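Local coordinates for protein cleavage stimulation factor 77 (Encephalitozoon cuniculi, PDB 2UY1) that probably binds mRNA and is built as a long array of helical repeats, at residues E221-G225 and I226-E230; E359-L362 and F363-I367. One frame throughout, in Å; residues are numbered along the deposited sequence.

Contact 1 (E221-G225 and I226-E230)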
ATOM      1  N   GLU B 221      23.677 -11.106 -23.781  1.00 21.34           N
ATOM      2  CA  GLU B 221      24.233 -11.324 -22.438  1.00 20.79           C
ATOM      3  C   GLU B 221      25.083 -12.572 -22.419  1.00 21.84           C
ATOM      4  O   GLU B 221      26.184 -12.530 -21.931  1.00 21.43           O
ATOM      5  CB  GLU B 221      23.164 -11.405 -21.366  1.00 19.99           C
ATOM      6  CG  GLU B 221      22.586 -10.037 -20.919  1.00 17.39           C
ATOM      7  CD  GLU B 221      23.600  -9.067 -20.321  1.00 22.33           C
ATOM      8  OE1 GLU B 221      24.058  -9.275 -19.168  1.00 19.68           O
ATOM      9  OE2 GLU B 221      23.901  -8.047 -20.974  1.00 21.57           O
ATOM     10  N   TYR B 222      24.590 -13.652 -23.021  1.00 23.50           N
ATOM     11  CA  TYR B 222      25.388 -14.865 -23.170  1.00 24.90           C
ATOM     12  C   TYR B 222      26.710 -14.567 -23.873  1.00 24.67           C
ATOM     13  O   TYR B 222      27.781 -14.970 -23.416  1.00 24.25           O
ATOM     14  CB  TYR B 222      24.618 -15.944 -23.920  1.00 25.89           C
ATOM     15  CG  TYR B 222      25.529 -17.080 -24.282  1.00 28.74           C
ATOM     16  CD1 TYR B 222      25.976 -17.972 -23.301  1.00 29.11           C
ATOM     17  CD2 TYR B 222      25.975 -17.254 -25.594  1.00 29.09           C
ATOM     18  CE1 TYR B 222      26.836 -19.040 -23.623  1.00 30.96           C
ATOM     19  CE2 TYR B 222      26.825 -18.315 -25.922  1.00 29.85           C
ATOM     20  CZ  TYR B 222      27.256 -19.195 -24.936  1.00 30.17           C
ATOM     21  OH  TYR B 222      28.113 -20.232 -25.252  1.00 31.75           O
ATOM     22  N   LEU B 223      26.626 -13.835 -24.977  1.00 25.11           N
ATOM     23  CA  LEU B 223      27.788 -13.544 -25.810  1.00 25.43           C
ATOM     24  C   LEU B 223      28.794 -12.689 -25.075  1.00 26.59           C
ATOM     25  O   LEU B 223      29.995 -12.895 -25.242  1.00 27.44           O
ATOM     26  CB  LEU B 223      27.364 -12.818 -27.079  1.00 24.83           C
ATOM     27  CG  LEU B 223      26.876 -13.756 -28.183  1.00 24.46           C
ATOM     28  CD1 LEU B 223      26.364 -12.885 -29.324  1.00 16.74           C
ATOM     29  CD2 LEU B 223      27.931 -14.791 -28.665  1.00 19.21           C
ATOM     30  N   ILE B 224      28.302 -11.754 -24.254  1.00 27.22           N
ATOM     31  CA  ILE B 224      29.154 -10.849 -23.454  1.00 28.01           C
ATOM     32  C   ILE B 224      29.928 -11.681 -22.420  1.00 27.98           C
ATOM     33  O   ILE B 224      31.087 -11.428 -22.149  1.00 29.12           O
ATOM     34  CB  ILE B 224      28.310  -9.717 -22.781  1.00 27.39           C
ATOM     35  CG1 ILE B 224      27.799  -8.703 -23.825  1.00 30.02           C
ATOM     36  CG2 ILE B 224      29.073  -9.011 -21.662  1.00 26.51           C
ATOM     37  CD1 ILE B 224      27.071  -7.448 -23.218  1.00 28.00           C
ATOM     38  N   GLY B 225      29.294 -12.704 -21.882  1.00 29.12           N
ATOM     39  CA  GLY B 225      29.882 -13.477 -20.787  1.00 29.73           C
ATOM     40  C   GLY B 225      30.920 -14.448 -21.284  1.00 30.96           C
ATOM     41  O   GLY B 225      31.798 -14.865 -20.518  1.00 31.88           O
ATOM     42  N   ILE B 226      30.834 -14.798 -22.572  1.00 30.72           N
ATOM     43  CA  ILE B 226      31.904 -15.569 -23.234  1.00 29.68           C
ATOM     44  C   ILE B 226      32.952 -14.752 -23.937  1.00 29.90           C
ATOM     45  O   ILE B 226      33.817 -15.301 -24.611  1.00 29.42           O
ATOM     46  CB  ILE B 226      31.420 -16.733 -24.173  1.00 30.49           C
ATOM     47  CG1 ILE B 226      30.602 -16.247 -25.375  1.00 29.01           C
ATOM     48  CG2 ILE B 226      30.763 -17.822 -23.362  1.00 27.79           C
ATOM     49  CD1 ILE B 226      30.175 -17.461 -26.262  1.00 30.18           C
ATOM     50  N   GLY B 227      32.911 -13.445 -23.735  1.00 29.99           N
ATOM     51  CA  GLY B 227      33.901 -12.570 -24.320  1.00 30.48           C
ATOM     52  C   GLY B 227      33.627 -12.272 -25.792  1.00 31.01           C
ATOM     53  O   GLY B 227      34.562 -11.930 -26.535  1.00 31.51           O
ATOM     54  N   GLN B 228      32.381 -12.434 -26.250  1.00 30.49           N
ATOM     55  CA  GLN B 228      32.046 -12.119 -27.660  1.00 30.49           C
ATOM     56  C   GLN B 228      31.110 -10.899 -27.808  1.00 30.14           C
ATOM     57  O   GLN B 228      30.103 -10.954 -28.522  1.00 28.71           O
ATOM     58  CB  GLN B 228      31.524 -13.364 -28.437  1.00 30.10           C
ATOM     59  CG  GLN B 228      32.614 -14.329 -28.862  1.00 29.71           C
ATOM     60  CD  GLN B 228      32.120 -15.750 -29.177  1.00 33.33           C
ATOM     61  OE1 GLN B 228      31.114 -15.969 -29.903  1.00 33.31           O
ATOM     62  NE2 GLN B 228      32.854 -16.745 -28.640  1.00 35.37           N
ATOM     63  N   LYS B 229      31.479  -9.804 -27.141  1.00 30.03           N
ATOM     64  CA  LYS B 229      30.713  -8.564 -27.150  1.00 31.04           C
ATOM     65  C   LYS B 229      30.525  -7.882 -28.511  1.00 31.57           C
ATOM     66  O   LYS B 229      29.486  -7.278 -28.743  1.00 31.62           O
ATOM     67  CB  LYS B 229      31.280  -7.564 -26.141  1.00 31.16           C
ATOM     68  CG  LYS B 229      30.449  -6.299 -26.012  1.00 30.51           C
ATOM     69  CD  LYS B 229      30.700  -5.613 -24.667  1.00 30.62           C
ATOM     70  CE  LYS B 229      29.956  -4.310 -24.525  1.00 29.66           C
ATOM     71  NZ  LYS B 229      30.138  -3.792 -23.108  1.00 32.16           N
ATOM     72  N   GLU B 230      31.519  -7.955 -29.388  1.00 32.07           N
ATOM     73  CA  GLU B 230      31.341  -7.506 -30.767  1.00 32.58           C
ATOM     74  C   GLU B 230      30.196  -8.271 -31.467  1.00 32.34           C
ATOM     75  O   GLU B 230      29.358  -7.658 -32.130  1.00 30.64           O
ATOM     76  CB  GLU B 230      32.662  -7.604 -31.548  1.00 33.31           C
ATOM     77  CG  GLU B 230      33.588  -6.422 -31.310  1.00 37.94           C
ATOM     78  CD  GLU B 230      35.065  -6.754 -31.581  1.00 47.33           C
ATOM     79  OE1 GLU B 230      35.485  -6.776 -32.774  1.00 49.83           O
ATOM     80  OE2 GLU B 230      35.810  -6.990 -30.600  1.00 47.14           O
TER

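Contact 2 (E359-L362 and F363-I367)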
ATOM      1  N   GLU B 359       6.773  13.859  -4.052  1.00 17.95           N
ATOM      2  CA  GLU B 359       8.107  13.309  -4.058  1.00 17.59           C
ATOM      3  C   GLU B 359       9.072  14.307  -3.491  1.00 17.41           C
ATOM      4  O   GLU B 359      10.006  13.864  -2.909  1.00 17.27           O
ATOM      5  CB  GLU B 359       8.577  12.893  -5.465  1.00 20.40           C
ATOM      6  CG  GLU B 359       7.900  11.659  -6.081  1.00 20.06           C
ATOM      7  CD  GLU B 359       8.180  10.343  -5.342  1.00 23.05           C
ATOM      8  OE1 GLU B 359       9.298  10.210  -4.843  1.00 21.76           O
ATOM      9  OE2 GLU B 359       7.287   9.446  -5.258  1.00 24.65           O
ATOM     10  N   PHE B 360       8.838  15.621  -3.680  1.00 15.79           N
ATOM     11  CA  PHE B 360       9.663  16.701  -3.078  1.00 14.72           C
ATOM     12  C   PHE B 360       9.462  16.722  -1.557  1.00 15.27           C
ATOM     13  O   PHE B 360      10.419  16.798  -0.849  1.00 17.12           O
ATOM     14  CB  PHE B 360       9.231  18.078  -3.612  1.00 12.04           C
ATOM     15  CG  PHE B 360      10.167  19.252  -3.288  1.00 16.97           C
ATOM     16  CD1 PHE B 360      11.387  19.081  -2.680  1.00 18.69           C
ATOM     17  CD2 PHE B 360       9.796  20.565  -3.681  1.00 17.67           C
ATOM     18  CE1 PHE B 360      12.228  20.150  -2.412  1.00 13.78           C
ATOM     19  CE2 PHE B 360      10.610  21.628  -3.411  1.00 17.22           C
ATOM     20  CZ  PHE B 360      11.813  21.439  -2.757  1.00 15.11           C
ATOM     21  N   PHE B 361       8.221  16.732  -1.084  1.00 13.98           N
ATOM     22  CA  PHE B 361       7.998  16.767   0.339  1.00 14.69           C
ATOM     23  C   PHE B 361       8.573  15.562   1.030  1.00 13.80           C
ATOM     24  O   PHE B 361       9.215  15.702   2.057  1.00 16.54           O
ATOM     25  CB  PHE B 361       6.528  16.986   0.697  1.00 13.24           C
ATOM     26  CG  PHE B 361       6.250  16.796   2.178  1.00 14.32           C
ATOM     27  CD1 PHE B 361       6.761  17.730   3.124  1.00 10.09           C
ATOM     28  CD2 PHE B 361       5.556  15.669   2.625  1.00 10.25           C
ATOM     29  CE1 PHE B 361       6.584  17.549   4.535  1.00 14.63           C
ATOM     30  CE2 PHE B 361       5.345  15.484   4.042  1.00 13.65           C
ATOM     31  CZ  PHE B 361       5.873  16.476   4.973  1.00  9.08           C
ATOM     32  N   LEU B 362       8.375  14.386   0.475  1.00 14.74           N
ATOM     33  CA  LEU B 362       8.728  13.137   1.188  1.00 15.89           C
ATOM     34  C   LEU B 362      10.225  12.906   1.149  1.00 15.98           C
ATOM     35  O   LEU B 362      10.820  12.302   2.048  1.00 12.89           O
ATOM     36  CB  LEU B 362       8.011  11.922   0.612  1.00 15.42           C
ATOM     37  CG  LEU B 362       6.479  11.844   0.796  1.00 14.87           C
ATOM     38  CD1 LEU B 362       5.964  10.659   0.026  1.00 19.26           C
ATOM     39  CD2 LEU B 362       5.974  11.777   2.293  1.00 16.37           C
ATOM     40  N   PHE B 363      10.834  13.397   0.067  1.00 17.99           N
ATOM     41  CA  PHE B 363      12.283  13.443  -0.041  1.00 17.11           C
ATOM     42  C   PHE B 363      12.810  14.361   1.059  1.00 15.96           C
ATOM     43  O   PHE B 363      13.766  14.057   1.725  1.00 17.06           O
ATOM     44  CB  PHE B 363      12.717  14.045  -1.389  1.00 16.20           C
ATOM     45  CG  PHE B 363      14.189  14.390  -1.438  1.00 17.02           C
ATOM     46  CD1 PHE B 363      15.160  13.379  -1.593  1.00 17.25           C
ATOM     47  CD2 PHE B 363      14.612  15.702  -1.370  1.00 18.57           C
ATOM     48  CE1 PHE B 363      16.541  13.706  -1.633  1.00 16.52           C
ATOM     49  CE2 PHE B 363      15.990  16.037  -1.383  1.00 18.71           C
ATOM     50  CZ  PHE B 363      16.955  15.035  -1.506  1.00 16.40           C
ATOM     51  N   LEU B 364      12.267  15.553   1.218  1.00 16.91           N
ATOM     52  CA  LEU B 364      12.883  16.405   2.281  1.00 16.06           C
ATOM     53  C   LEU B 364      12.692  15.774   3.700  1.00 16.60           C
ATOM     54  O   LEU B 364      13.531  15.860   4.594  1.00 16.88           O
ATOM     55  CB  LEU B 364      12.258  17.810   2.233  1.00 16.90           C
ATOM     56  CG  LEU B 364      12.609  18.659   0.996  1.00 14.07           C
ATOM     57  CD1 LEU B 364      11.822  19.970   1.039  1.00 14.61           C
ATOM     58  CD2 LEU B 364      14.130  18.962   0.935  1.00 16.68           C
ATOM     59  N   LEU B 365      11.542  15.203   3.947  1.00 16.99           N
ATOM     60  CA  LEU B 365      11.300  14.658   5.281  1.00 17.79           C
ATOM     61  C   LEU B 365      12.207  13.407   5.500  1.00 18.54           C
ATOM     62  O   LEU B 365      12.818  13.241   6.580  1.00 16.89           O
ATOM     63  CB  LEU B 365       9.803  14.338   5.407  1.00 18.46           C
ATOM     64  CG  LEU B 365       9.184  14.091   6.771  1.00 19.84           C
ATOM     65  CD1 LEU B 365       9.071  15.393   7.464  1.00 14.31           C
ATOM     66  CD2 LEU B 365       7.825  13.366   6.509  1.00 18.86           C
ATOM     67  N   ARG B 366      12.381  12.590   4.464  1.00 17.31           N
ATOM     68  CA  ARG B 366      13.151  11.338   4.642  1.00 21.33           C
ATOM     69  C   ARG B 366      14.637  11.493   4.843  1.00 20.74           C
ATOM     70  O   ARG B 366      15.247  10.727   5.578  1.00 21.34           O
ATOM     71  CB  ARG B 366      12.914  10.309   3.555  1.00 20.69           C
ATOM     72  CG  ARG B 366      13.757  10.438   2.332  1.00 23.34           C
ATOM     73  CD  ARG B 366      13.658   9.148   1.436  1.00 25.90           C
ATOM     74  NE  ARG B 366      12.263   8.889   1.027  1.00 32.86           N
ATOM     75  CZ  ARG B 366      11.717   9.297  -0.128  1.00 34.23           C
ATOM     76  NH1 ARG B 366      12.476   9.973  -1.018  1.00 30.26           N
ATOM     77  NH2 ARG B 366      10.413   9.007  -0.398  1.00 30.04           N
ATOM     78  N   ILE B 367      15.231  12.465   4.184  1.00 22.62           N
ATOM     79  CA  ILE B 367      16.669  12.747   4.412  1.00 22.80           C
ATOM     80  C   ILE B 367      16.955  13.564   5.677  1.00 25.06           C
ATOM     81  O   ILE B 367      18.146  13.727   6.085  1.00 27.13           O
ATOM     82  CB  ILE B 367      17.273  13.463   3.238  1.00 21.96           C
ATOM     83  CG1 ILE B 367      16.615  14.849   3.075  1.00 22.28           C
ATOM     84  CG2 ILE B 367      17.150  12.556   1.968  1.00 17.95           C
ATOM     85  CD1 ILE B 367      17.561  15.943   2.512  1.00 24.45           C
TER
HETATM   86  O   HOH W   1      10.870  11.451  -2.938  1.00 16.84           O

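Contact 1 (E221-G225 and I226-E230)
Ile226 lies against the ring of Tyr222 where helix 213-225 ends and the chain turns into helix 229-242. The turn is a Schellman motif with Gly227 as the C-prime residue. Gln228 N reaches back to Leu223 O at 2.6 Å, and Gly227 N bonds Ile224 O at 3.1 Å from above the carbonyl plane. Ile226 N still makes the helical bond to Tyr222 O, 3.2 Å long. Gly227 has a positive phi, 79°, as the C-prime position of this motif requires.

The Ile226 side chain can be followed outward. CB lies near Tyr222 O. CG1 lies between the backbone N and the carbonyl carbon (chi1 63°), which brings it over the last turn, 3.4 Å from Leu223 O. CG2 flanks the phenol end of Tyr222. CD1, at the tip, meets Tyr222 CE2 at 3.5 Å and also touches CZ and OH, approaching the ring obliquely. The same Ile226 CD1 comes within 4.2 Å of Leu223 CD2. Leu223 CD2 in turn meets the Gln228 amide oxygen OE1 at 3.6 Å. Ile224 CG1 and Lys229 CG lie alongside each other at 4.2 Å.

Tyr222 also stacks on His202 of helix 193-208. Gln228 NE2 bonds Glu195 of that helix, and Lys229 NZ bonds the carbonyl of Val255. The turn is thus tied to helices 193-208 and 247-255. The chemistry implies a division of labour: the Schellman bonds take up the carbonyls of Leu223 and Ile224, while Ile226 CG1 lies by Leu223 O and CD1 packs on Tyr222.

Contact 2 (E359-L362 and F363-I367)
Phe363, Leu364, Leu365 and Arg366 each give their backbone N-H to the carbonyl four residues back, from Glu359 to Leu362, in regular alpha-helical bonds of 2.9 to 3.1 Å between N and O. This is part of helix 354-367 in the helical-repeat fold of the suppressor-of-forked family, which belongs to the TPR clan.

Two aromatic-leucine pairs run along the helix at i and i+4. Phe360 crosses Leu364 at a slant, and its CE1 meets Leu364 CD1 at 3.5 Å. Phe361 instead runs beside Leu365, the two side chains leaving the helix in a common direction, with CZ against Leu365 CD2. In Phe360 (chi1 -169°) and Phe361 alike CG is anti to the backbone N, so that the ring leans toward the leucine four residues on. Beyond the segments, Phe360 and Phe363 both meet the ring of Phe343, and Phe361 meets Phe377. Helices 337-349, 370-379 and 384-397 pack on this apolar side.

On another side Glu359 and Arg366 meet round the Leu362 carbonyl. Arg366 CG sits between its backbone N and carbonyl carbon (chi1 86°), close to Leu362 O. The chain then bends at chi3 (59°) and folds back over the helix. The guanidinium lies with one face over Leu362 O, which sits 3.8 Å above its plane near the centre. Glu359 OE1 and Arg366 NH2 are 4.7 Å apart, so they do not touch directly, though their opposite charges probably attract. One water bridges the two residues. It donates to both Glu359 O and Glu359 OE1, at 2.6 and 2.8 Å, and accepts from Arg366 NH1 at 2.9 Å.

Overall arrangement
Contact 1 and contact 2 belong to one chain of stacked helices but do not touch. Their centres are about 41 Å apart and their nearest atoms about 28 Å. Contact 1 comes first in the sequence and contact 2 more than 120 residues later, both in the suppressor-of-forked region. Contact 1 lies about 17 Å from the centre of the chain and contact 2 about 30 Å, centre to centre. The first turns one helix into the next; the second lies inside a single helix. Both also meet another chain of the assembly: Glu221 OE1 pairs with a basic side chain of that chain, and the carbonyls of Arg366 and Ile367 each take a hydrogen bond from an aromatic side chain of it.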